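Local structure of glycosyl hydrolase family 88 (Pedobacter heparinus, 3WIW) at residues A[278-283]-A[294-299]; A[285-291]-A[303-309]; A[337-341]-A[381-385]. The protein is an unsaturated glucuronyl hydrolase specific for heparin, probably removing the unsaturated uronic acid from the oligosaccharides that heparin lyases leave behind. One frame throughout, in Å; residues are numbered along the deposited sequence.

Contact 1: A[278-283]-A[294-299]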
loop_
_atom_site.group_PDB
_atom_site.type_symbol
_atom_site.label_atom_id
_atom_site.label_comp_id
_atom_site.label_asym_id
_atom_site.label_seq_id
_atom_site.Cartn_x
_atom_site.Cartn_y
_atom_site.Cartn_z
ATOM N N ILE A 278 14.135 -10.013 -0.002
ATOM C CA ILE A 278 12.836 -10.565 -0.381
ATOM C C ILE A 278 12.960 -11.581 -1.528
ATOM O O ILE A 278 12.500 -12.729 -1.415
ATOM C CB ILE A 278 11.852 -9.434 -0.754
ATOM C CG1 ILE A 278 11.474 -8.633 0.502
ATOM C CG2 ILE A 278 10.615 -10.012 -1.417
ATOM C CD1 ILE A 278 10.682 -7.352 0.225
ATOM N N MET A 279 13.625 -11.185 -2.605
ATOM C CA MET A 279 13.645 -12.000 -3.814
ATOM C C MET A 279 14.432 -13.295 -3.629
ATOM O O MET A 279 14.094 -14.327 -4.201
ATOM C CB MET A 279 14.226 -11.199 -4.981
ATOM C CG MET A 279 13.305 -10.057 -5.425
ATOM S SD MET A 279 14.109 -8.873 -6.529
ATOM C CE MET A 279 14.467 -9.905 -7.938
ATOM N N ASN A 280 15.483 -13.235 -2.823
ATOM C CA ASN A 280 16.355 -14.385 -2.625
ATOM C C ASN A 280 16.000 -15.185 -1.383
ATOM O O ASN A 280 16.701 -16.116 -1.009
ATOM C CB ASN A 280 17.802 -13.925 -2.524
ATOM C CG ASN A 280 18.263 -13.208 -3.763
ATOM O OD1 ASN A 280 17.848 -13.537 -4.874
ATOM N ND2 ASN A 280 19.121 -12.215 -3.582
ATOM N N HIS A 281 14.913 -14.817 -0.728
ATOM C CA HIS A 281 14.607 -15.443 0.546
ATOM C C HIS A 281 14.340 -16.934 0.370
ATOM O O HIS A 281 13.635 -17.336 -0.561
ATOM C CB HIS A 281 13.378 -14.790 1.161
ATOM C CG HIS A 281 13.291 -14.988 2.634
ATOM N ND1 HIS A 281 12.955 -16.198 3.203
ATOM C CD2 HIS A 281 13.578 -14.153 3.654
ATOM C CE1 HIS A 281 12.987 -16.079 4.520
ATOM N NE2 HIS A 281 13.370 -14.852 4.818
ATOM N N PRO A 282 14.890 -17.770 1.274
ATOM C CA PRO A 282 14.677 -19.220 1.196
ATOM C C PRO A 282 13.180 -19.571 1.276
ATOM O O PRO A 282 12.742 -20.582 0.734
ATOM C CB PRO A 282 15.447 -19.744 2.423
ATOM C CG PRO A 282 16.527 -18.715 2.636
ATOM C CD PRO A 282 15.860 -17.412 2.329
ATOM N N ALA A 283 12.399 -18.731 1.940
ATOM C CA ALA A 283 10.969 -19.000 2.093
ATOM C C ALA A 283 10.092 -18.326 1.041
ATOM O O ALA A 283 8.868 -18.373 1.144
ATOM C CB ALA A 283 10.504 -18.630 3.495
ATOM N N PHE A 294 7.503 -14.513 6.552
ATOM C CA PHE A 294 8.579 -15.279 5.930
ATOM C C PHE A 294 9.199 -16.323 6.862
ATOM O O PHE A 294 9.889 -17.227 6.389
ATOM C CB PHE A 294 9.705 -14.355 5.445
ATOM C CG PHE A 294 9.402 -13.623 4.145
ATOM C CD1 PHE A 294 8.635 -12.466 4.103
ATOM C CD2 PHE A 294 9.931 -14.092 2.950
ATOM C CE1 PHE A 294 8.391 -11.813 2.892
ATOM C CE2 PHE A 294 9.683 -13.444 1.738
ATOM C CZ PHE A 294 8.906 -12.304 1.716
ATOM N N ASP A 295 8.954 -16.210 8.174
ATOM C CA ASP A 295 9.653 -17.049 9.145
ATOM C C ASP A 295 8.851 -18.218 9.689
ATOM O O ASP A 295 9.315 -18.924 10.588
ATOM C CB ASP A 295 10.258 -16.198 10.258
ATOM C CG ASP A 295 11.320 -15.263 9.725
ATOM O OD1 ASP A 295 12.009 -15.612 8.751
ATOM O OD2 ASP A 295 11.447 -14.158 10.232
ATOM N N VAL A 296 7.644 -18.429 9.179
ATOM C CA VAL A 296 6.862 -19.575 9.608
ATOM C C VAL A 296 7.575 -20.891 9.313
ATOM O O VAL A 296 8.349 -21.010 8.374
ATOM C CB VAL A 296 5.463 -19.604 8.977
ATOM C CG1 VAL A 296 4.669 -18.371 9.408
ATOM C CG2 VAL A 296 5.528 -19.719 7.451
ATOM N N HIS A 297 7.299 -21.899 10.121
ATOM C CA HIS A 297 7.976 -23.168 9.927
ATOM C C HIS A 297 7.297 -24.018 8.837
ATOM O O HIS A 297 7.927 -24.886 8.242
ATOM C CB HIS A 297 7.991 -23.943 11.234
ATOM C CG HIS A 297 6.675 -24.557 11.545
ATOM N ND1 HIS A 297 5.596 -23.811 11.964
ATOM C CD2 HIS A 297 6.226 -25.825 11.398
ATOM C CE1 HIS A 297 4.551 -24.603 12.112
ATOM N NE2 HIS A 297 4.904 -25.830 11.773
ATOM N N ASN A 298 6.011 -23.768 8.578
ATOM C CA ASN A 298 5.201 -24.644 7.710
ATOM C C ASN A 298 5.057 -24.080 6.299
ATOM O O ASN A 298 3.977 -23.659 5.900
ATOM C CB ASN A 298 3.800 -24.906 8.328
ATOM C CG ASN A 298 2.962 -23.622 8.532
ATOM O OD1 ASN A 298 3.487 -22.524 8.749
ATOM N ND2 ASN A 298 1.635 -23.780 8.470
ATOM N N ARG A 299 6.144 -24.057 5.542
ATOM C CA ARG A 299 6.163 -23.307 4.283
ATOM C C ARG A 299 5.187 -23.834 3.248
ATOM O O ARG A 299 4.617 -23.066 2.481
ATOM C CB ARG A 299 7.568 -23.304 3.701
ATOM C CG ARG A 299 8.542 -22.553 4.567
ATOM C CD ARG A 299 9.915 -22.620 3.990
ATOM N NE ARG A 299 10.845 -21.803 4.753
ATOM C CZ ARG A 299 12.164 -21.844 4.623
ATOM N NH1 ARG A 299 12.908 -21.034 5.370
ATOM N NH2 ARG A 299 12.733 -22.659 3.735
HETATM O O HOH W 1 13.893 -14.333 7.529
#
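Ile278, in the last turn of helix 265-279, meets Phe294 in the long loop that leads to the next helix of the alpha6/alpha6-barrel. The meeting is light: methyl CG2 lies 4.2 Å from Phe294 CZ, at the far end of the ring. Helix 245-262 completes this pocket, with Gln248 against both side chains and Ala245 against Phe294. The chain then leaves the helix, and His281 carries the centre of the contact. Its CG stands anti to the backbone N (chi1 -158°), which lays the imidazole across Phe294. The phenyl edge points at the imidazole face in an edge-to-face pair with planes 52° apart; Phe294 CD2 sits over the middle of the imidazole, 3.5 Å from His281 CG. Phe294 CB adds a CH-pi contact over that same face, 4.0 Å from the ring centroid. Both ring nitrogens are used in the ring plane: ND1 accepts from Ala283 N at 2.9 Å, which fixes the ring's rotation, while NE2 meets a water that donates to Asp295 OD1. With an alanine here, Phe294 would probably lose the ring its edge rests against, and both Ala283 N and the bridging water would be left without their imidazole partner. Beyond the histidine, Pro282 and Ala283 form a floor for Arg299, whose chain is extended from CG to NE and brings one guanidinium face over them. Pro282 O faces Arg299 NH2 at 3.6 Å without a hydrogen bond, so this is packing at the exposed margin of the contact. Ala283 is gripped more closely: its methyl touches both loop backbone and arginine, in directions roughly at a right angle, with CB 3.3 Å from Phe294 O and 3.4 Å from Arg299 NE.

Contact 2: A[285-291]-A[303-309]; sequences PADKIPL and PRDASAA
Pro290 and Asp305 join the loop to the N-terminus of helix 306-322 in the alpha6/alpha6-barrel, through a single beta bridge pairing Leu291 with Arg304. Asp305 N donates to Pro290 O at 2.9 Å. The tight part lies beside this bridge, where Ala309 CB touches both Ile289 CD1 and Pro290 CD, 3.7 Å from each. Asp305 is the helix N-cap; its OD1 accepts from Ser307 OG and weakly from Ser307 N. Its OD2 makes a salt bridge to Arg246, a predicted substrate-binding residue, consistent with a second-shell role beside the active site.

The looser side is polar and partly exposed. Arg304, bent at chi2 (-56°), turns its guanidinium back over the loop, one face against Pro285 CB. Its NH2 gives a weak bond to Ile289 O and a salt bridge to Asp287, although carboxylate and guanidinium planes stand 64° apart. A water links Arg304 NH1 with Asp287 N. Asp287 OD1 has two donors: Ile289 N closes an Asx turn from above the carboxylate plane, and Arg304 NH2 meets the syn lone pair at 2.7 Å.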
loop_
_atom_site.group_PDB
_atom_site.type_symbol
_atom_site.label_atom_id
_atom_site.label_comp_id
_atom_site.label_asym_id
_atom_site.label_seq_id
_atom_site.Cartn_x
_atom_site.Cartn_y
_atom_site.Cartn_z
ATOM N N PRO A 285 8.062 -18.431 -2.005
ATOM C CA PRO A 285 7.566 -19.610 -2.734
ATOM C C PRO A 285 7.862 -19.557 -4.227
ATOM O O PRO A 285 8.114 -18.473 -4.775
ATOM C CB PRO A 285 6.044 -19.554 -2.499
ATOM C CG PRO A 285 5.893 -18.748 -1.219
ATOM C CD PRO A 285 6.966 -17.691 -1.353
ATOM N N ALA A 286 7.792 -20.715 -4.877
ATOM C CA ALA A 286 8.031 -20.787 -6.312
ATOM C C ALA A 286 7.166 -19.823 -7.133
ATOM O O ALA A 286 7.632 -19.286 -8.138
ATOM C CB ALA A 286 7.845 -22.198 -6.813
ATOM N N ASP A 287 5.913 -19.624 -6.728
ATOM C CA ASP A 287 5.007 -18.773 -7.506
ATOM C C ASP A 287 5.094 -17.299 -7.094
ATOM O O ASP A 287 4.352 -16.478 -7.618
ATOM C CB ASP A 287 3.556 -19.266 -7.435
ATOM C CG ASP A 287 2.955 -19.194 -6.045
ATOM O OD1 ASP A 287 3.526 -18.545 -5.148
ATOM O OD2 ASP A 287 1.868 -19.774 -5.869
ATOM N N LYS A 288 5.977 -16.980 -6.145
ATOM C CA LYS A 288 6.310 -15.607 -5.746
ATOM C C LYS A 288 5.211 -14.861 -4.996
ATOM O O LYS A 288 5.296 -13.647 -4.853
ATOM C CB LYS A 288 6.839 -14.801 -6.941
ATOM C CG LYS A 288 8.105 -15.435 -7.502
ATOM C CD LYS A 288 8.640 -14.724 -8.719
ATOM C CE LYS A 288 9.957 -15.324 -9.127
ATOM N NZ LYS A 288 9.737 -16.740 -9.533
ATOM N N ILE A 289 4.218 -15.579 -4.464
ATOM C CA ILE A 289 3.256 -14.961 -3.567
ATOM C C ILE A 289 3.691 -15.282 -2.137
ATOM O O ILE A 289 3.694 -16.448 -1.748
ATOM C CB ILE A 289 1.826 -15.456 -3.802
ATOM C CG1 ILE A 289 1.474 -15.443 -5.290
ATOM C CG2 ILE A 289 0.854 -14.625 -2.946
ATOM C CD1 ILE A 289 1.685 -14.075 -5.973
ATOM N N PRO A 290 4.144 -14.275 -1.387
ATOM C CA PRO A 290 4.768 -14.621 -0.096
ATOM C C PRO A 290 3.861 -15.344 0.892
ATOM O O PRO A 290 2.644 -15.162 0.895
ATOM C CB PRO A 290 5.153 -13.247 0.494
ATOM C CG PRO A 290 5.306 -12.360 -0.719
ATOM C CD PRO A 290 4.232 -12.827 -1.672
ATOM N N LEU A 291 4.466 -16.180 1.732
ATOM C CA LEU A 291 3.800 -16.604 2.964
ATOM C C LEU A 291 3.448 -15.369 3.786
ATOM O O LEU A 291 4.102 -14.338 3.684
ATOM C CB LEU A 291 4.755 -17.473 3.757
ATOM C CG LEU A 291 5.437 -18.607 2.978
ATOM C CD1 LEU A 291 6.382 -19.386 3.925
ATOM C CD2 LEU A 291 4.413 -19.502 2.271
ATOM N N PRO A 303 -0.725 -19.977 4.998
ATOM C CA PRO A 303 -1.493 -19.056 4.140
ATOM C C PRO A 303 -0.603 -18.036 3.435
ATOM O O PRO A 303 0.326 -17.465 4.039
ATOM C CB PRO A 303 -2.417 -18.348 5.131
ATOM C CG PRO A 303 -2.580 -19.342 6.233
ATOM C CD PRO A 303 -1.249 -20.026 6.367
ATOM N N ARG A 304 -0.883 -17.812 2.151
ATOM C CA ARG A 304 -0.205 -16.764 1.366
ATOM C C ARG A 304 -0.861 -15.409 1.583
ATOM O O ARG A 304 -2.014 -15.324 2.022
ATOM C CB ARG A 304 -0.290 -17.089 -0.129
ATOM C CG ARG A 304 0.188 -18.490 -0.455
ATOM C CD ARG A 304 1.625 -18.746 0.042
ATOM N NE ARG A 304 2.122 -19.973 -0.565
ATOM C CZ ARG A 304 2.565 -20.067 -1.825
ATOM N NH1 ARG A 304 2.898 -21.259 -2.340
ATOM N NH2 ARG A 304 2.637 -18.985 -2.590
ATOM N N ASP A 305 -0.142 -14.349 1.254
ATOM C CA ASP A 305 -0.726 -13.021 1.383
ATOM C C ASP A 305 -0.582 -12.280 0.060
ATOM O O ASP A 305 0.478 -11.653 -0.234
ATOM C CB ASP A 305 -0.050 -12.250 2.527
ATOM C CG ASP A 305 -0.645 -10.869 2.731
ATOM O OD1 ASP A 305 -1.800 -10.635 2.264
ATOM O OD2 ASP A 305 0.023 -10.010 3.361
ATOM N N ALA A 306 -1.654 -12.324 -0.728
ATOM C CA ALA A 306 -1.654 -11.667 -2.028
ATOM C C ALA A 306 -1.372 -10.166 -1.905
ATOM O O ALA A 306 -0.738 -9.599 -2.790
ATOM C CB ALA A 306 -2.965 -11.891 -2.759
ATOM N N SER A 307 -1.832 -9.506 -0.833
ATOM C CA SER A 307 -1.632 -8.061 -0.701
ATOM C C SER A 307 -0.139 -7.742 -0.663
ATOM O O SER A 307 0.316 -6.793 -1.311
ATOM C CB SER A 307 -2.366 -7.519 0.530
ATOM O OG SER A 307 -1.763 -7.917 1.747
ATOM N N ALA A 308 0.639 -8.542 0.067
ATOM C CA ALA A 308 2.090 -8.352 0.099
ATOM C C ALA A 308 2.678 -8.513 -1.305
ATOM O O ALA A 308 3.574 -7.749 -1.700
ATOM C CB ALA A 308 2.747 -9.316 1.082
ATOM N N ALA A 309 2.239 -9.549 -2.036
ATOM C CA ALA A 309 2.715 -9.767 -3.409
ATOM C C ALA A 309 2.423 -8.550 -4.277
ATOM O O ALA A 309 3.281 -8.147 -5.061
ATOM C CB ALA A 309 2.078 -10.987 -4.022
HETATM O O HOH W 2 4.444 -21.896 -4.945
#

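Contact 3: A[337-341]-A[381-385]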
loop_
_atom_site.group_PDB
_atom_site.type_symbol
_atom_site.label_atom_id
_atom_site.label_comp_id
_atom_site.label_asym_id
_atom_site.label_seq_id
_atom_site.Cartn_x
_atom_site.Cartn_y
_atom_site.Cartn_z
ATOM N N LEU A 337 2.834 -10.802 -11.085
ATOM C CA LEU A 337 1.591 -10.398 -11.726
ATOM C C LEU A 337 0.928 -11.520 -12.520
ATOM O O LEU A 337 -0.307 -11.625 -12.532
ATOM C CB LEU A 337 1.789 -9.152 -12.595
ATOM C CG LEU A 337 2.130 -7.871 -11.840
ATOM C CD1 LEU A 337 2.318 -6.763 -12.862
ATOM C CD2 LEU A 337 1.029 -7.541 -10.841
ATOM N N LYS A 338 1.729 -12.364 -13.165
ATOM C CA LYS A 338 1.151 -13.498 -13.861
ATOM C C LYS A 338 0.462 -14.447 -12.882
ATOM O O LYS A 338 -0.615 -14.955 -13.180
ATOM C CB LYS A 338 2.202 -14.201 -14.697
ATOM C CG LYS A 338 2.531 -13.419 -15.952
ATOM C CD LYS A 338 3.725 -13.993 -16.698
ATOM C CE LYS A 338 3.901 -13.289 -18.027
ATOM N NZ LYS A 338 5.034 -13.837 -18.807
ATOM N N THR A 339 1.056 -14.685 -11.713
ATOM C CA THR A 339 0.409 -15.513 -10.691
ATOM C C THR A 339 -0.865 -14.863 -10.137
ATOM O O THR A 339 -1.913 -15.522 -10.009
ATOM C CB THR A 339 1.383 -15.861 -9.538
ATOM O OG1 THR A 339 2.506 -16.587 -10.057
ATOM C CG2 THR A 339 0.691 -16.729 -8.481
ATOM N N LEU A 340 -0.783 -13.579 -9.803
ATOM C CA LEU A 340 -1.945 -12.867 -9.285
ATOM C C LEU A 340 -3.089 -12.803 -10.285
ATOM O O LEU A 340 -4.247 -12.711 -9.883
ATOM C CB LEU A 340 -1.574 -11.453 -8.824
ATOM C CG LEU A 340 -0.730 -11.398 -7.552
ATOM C CD1 LEU A 340 -0.495 -9.932 -7.253
ATOM C CD2 LEU A 340 -1.411 -12.056 -6.340
ATOM N N SER A 341 -2.762 -12.864 -11.579
ATOM C CA SER A 341 -3.748 -12.767 -12.651
ATOM C C SER A 341 -4.311 -14.121 -13.080
ATOM O O SER A 341 -5.188 -14.180 -13.948
ATOM C CB SER A 341 -3.146 -12.063 -13.871
ATOM O OG SER A 341 -2.656 -10.783 -13.526
ATOM N N TYR A 381 -2.561 -3.989 -6.729
ATOM C CA TYR A 381 -2.552 -4.795 -7.933
ATOM C C TYR A 381 -2.835 -3.963 -9.181
ATOM O O TYR A 381 -2.094 -4.037 -10.164
ATOM C CB TYR A 381 -3.572 -5.923 -7.797
ATOM C CG TYR A 381 -3.788 -6.745 -9.041
ATOM C CD1 TYR A 381 -2.780 -7.567 -9.546
ATOM C CD2 TYR A 381 -5.009 -6.727 -9.690
ATOM C CE1 TYR A 381 -2.995 -8.372 -10.692
ATOM C CE2 TYR A 381 -5.244 -7.514 -10.821
ATOM C CZ TYR A 381 -4.232 -8.329 -11.315
ATOM O OH TYR A 381 -4.472 -9.096 -12.433
ATOM N N LEU A 382 -3.875 -3.127 -9.149
ATOM C CA LEU A 382 -4.119 -2.285 -10.320
ATOM C C LEU A 382 -2.994 -1.263 -10.508
ATOM O O LEU A 382 -2.632 -0.942 -11.653
ATOM C CB LEU A 382 -5.491 -1.600 -10.288
ATOM C CG LEU A 382 -6.694 -2.545 -10.364
ATOM C CD1 LEU A 382 -7.929 -1.737 -10.695
ATOM C CD2 LEU A 382 -6.497 -3.659 -11.399
ATOM N N GLU A 383 -2.410 -0.763 -9.422
ATOM C CA GLU A 383 -1.275 0.152 -9.557
ATOM C C GLU A 383 -0.139 -0.547 -10.294
ATOM O O GLU A 383 0.469 0.015 -11.216
ATOM C CB GLU A 383 -0.814 0.603 -8.190
ATOM C CG GLU A 383 0.213 1.714 -8.251
ATOM C CD GLU A 383 0.631 2.089 -6.866
ATOM O OE1 GLU A 383 0.033 3.027 -6.313
ATOM O OE2 GLU A 383 1.527 1.424 -6.293
ATOM N N ALA A 384 0.112 -1.807 -9.928
ATOM C CA ALA A 384 1.155 -2.587 -10.587
ATOM C C ALA A 384 0.843 -2.837 -12.075
ATOM O O ALA A 384 1.730 -2.730 -12.936
ATOM C CB ALA A 384 1.378 -3.908 -9.835
ATOM N N LEU A 385 -0.415 -3.149 -12.386
ATOM C CA LEU A 385 -0.811 -3.318 -13.782
ATOM C C LEU A 385 -0.573 -2.031 -14.580
ATOM O O LEU A 385 -0.096 -2.073 -15.711
ATOM C CB LEU A 385 -2.280 -3.713 -13.920
ATOM C CG LEU A 385 -2.703 -5.062 -13.341
ATOM C CD1 LEU A 385 -4.082 -5.444 -13.833
ATOM C CD2 LEU A 385 -1.724 -6.168 -13.687
#
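Tyr381 and Leu337 have the most surface buried where helix 327-340 packs against helix 375-392, and Ala384 follows well behind. The tyrosine ring spans the gap between the two helices. Its CG is anti to the backbone N (chi1 173°), which carries the ring out from its helix so that the phenol reaches the end of the other one. There Tyr381 OH donates to Ser341 OG at 2.7 Å, with the serine oxygen at the ring edge and in its plane. Ser341 OG in turn donates to Leu337 O, also at 2.7 Å, a short hydrogen-bond chain. That carbonyl takes a second bond from Ser341 N, and the two donors arrive from opposite faces of its plane. The serine hydroxyl is thereby held in both directions. Leu385 CG lies over one face of the tyrosine ring, offset toward the rim. Leu340 runs past the ring in the opposite sense, its CB 3.9 Å from Tyr381 CE1.

Leu337 carries the other part of the interface. Its CD2 touches both Ala384 CB (3.8 Å) and Tyr381 CD1 (4.0 Å). Leu385 CD2 lies 4.2 Å from both Leu337 methyls, CD1 and CD2. Helix 306-322 closes in behind, with Ala313 and Leu317 on Leu337 and Ser314 on Ala384, while Ser35 of helix 30-49 covers both Ser341 and Tyr381. This is one of the helix-to-helix packings that build the alpha6/alpha6-barrel, here between helices 327-340 and 375-392.

Overall arrangement
From contact 1 to contact 3 the burial deepens. Contact 1 is the outermost, its centre about 21 Å from the chain centre and partly exposed; contact 2 is intermediate, and contact 3 is a buried helix pair. Contacts 1 and 2 fold the same long loop, between helices 265-279 and 306-322, and their segments alternate along the chain; Leu291 packs against Val296 where they touch. Contact 3 comes later in sequence but meets contact 2 through Ile289, which lies against Thr339 and Leu340. The chemistry shifts accordingly: aromatic and water-bridged in contact 1, salt bridge and capping in contact 2, aliphatic with a tyrosine-serine hydroxyl pair in contact 3.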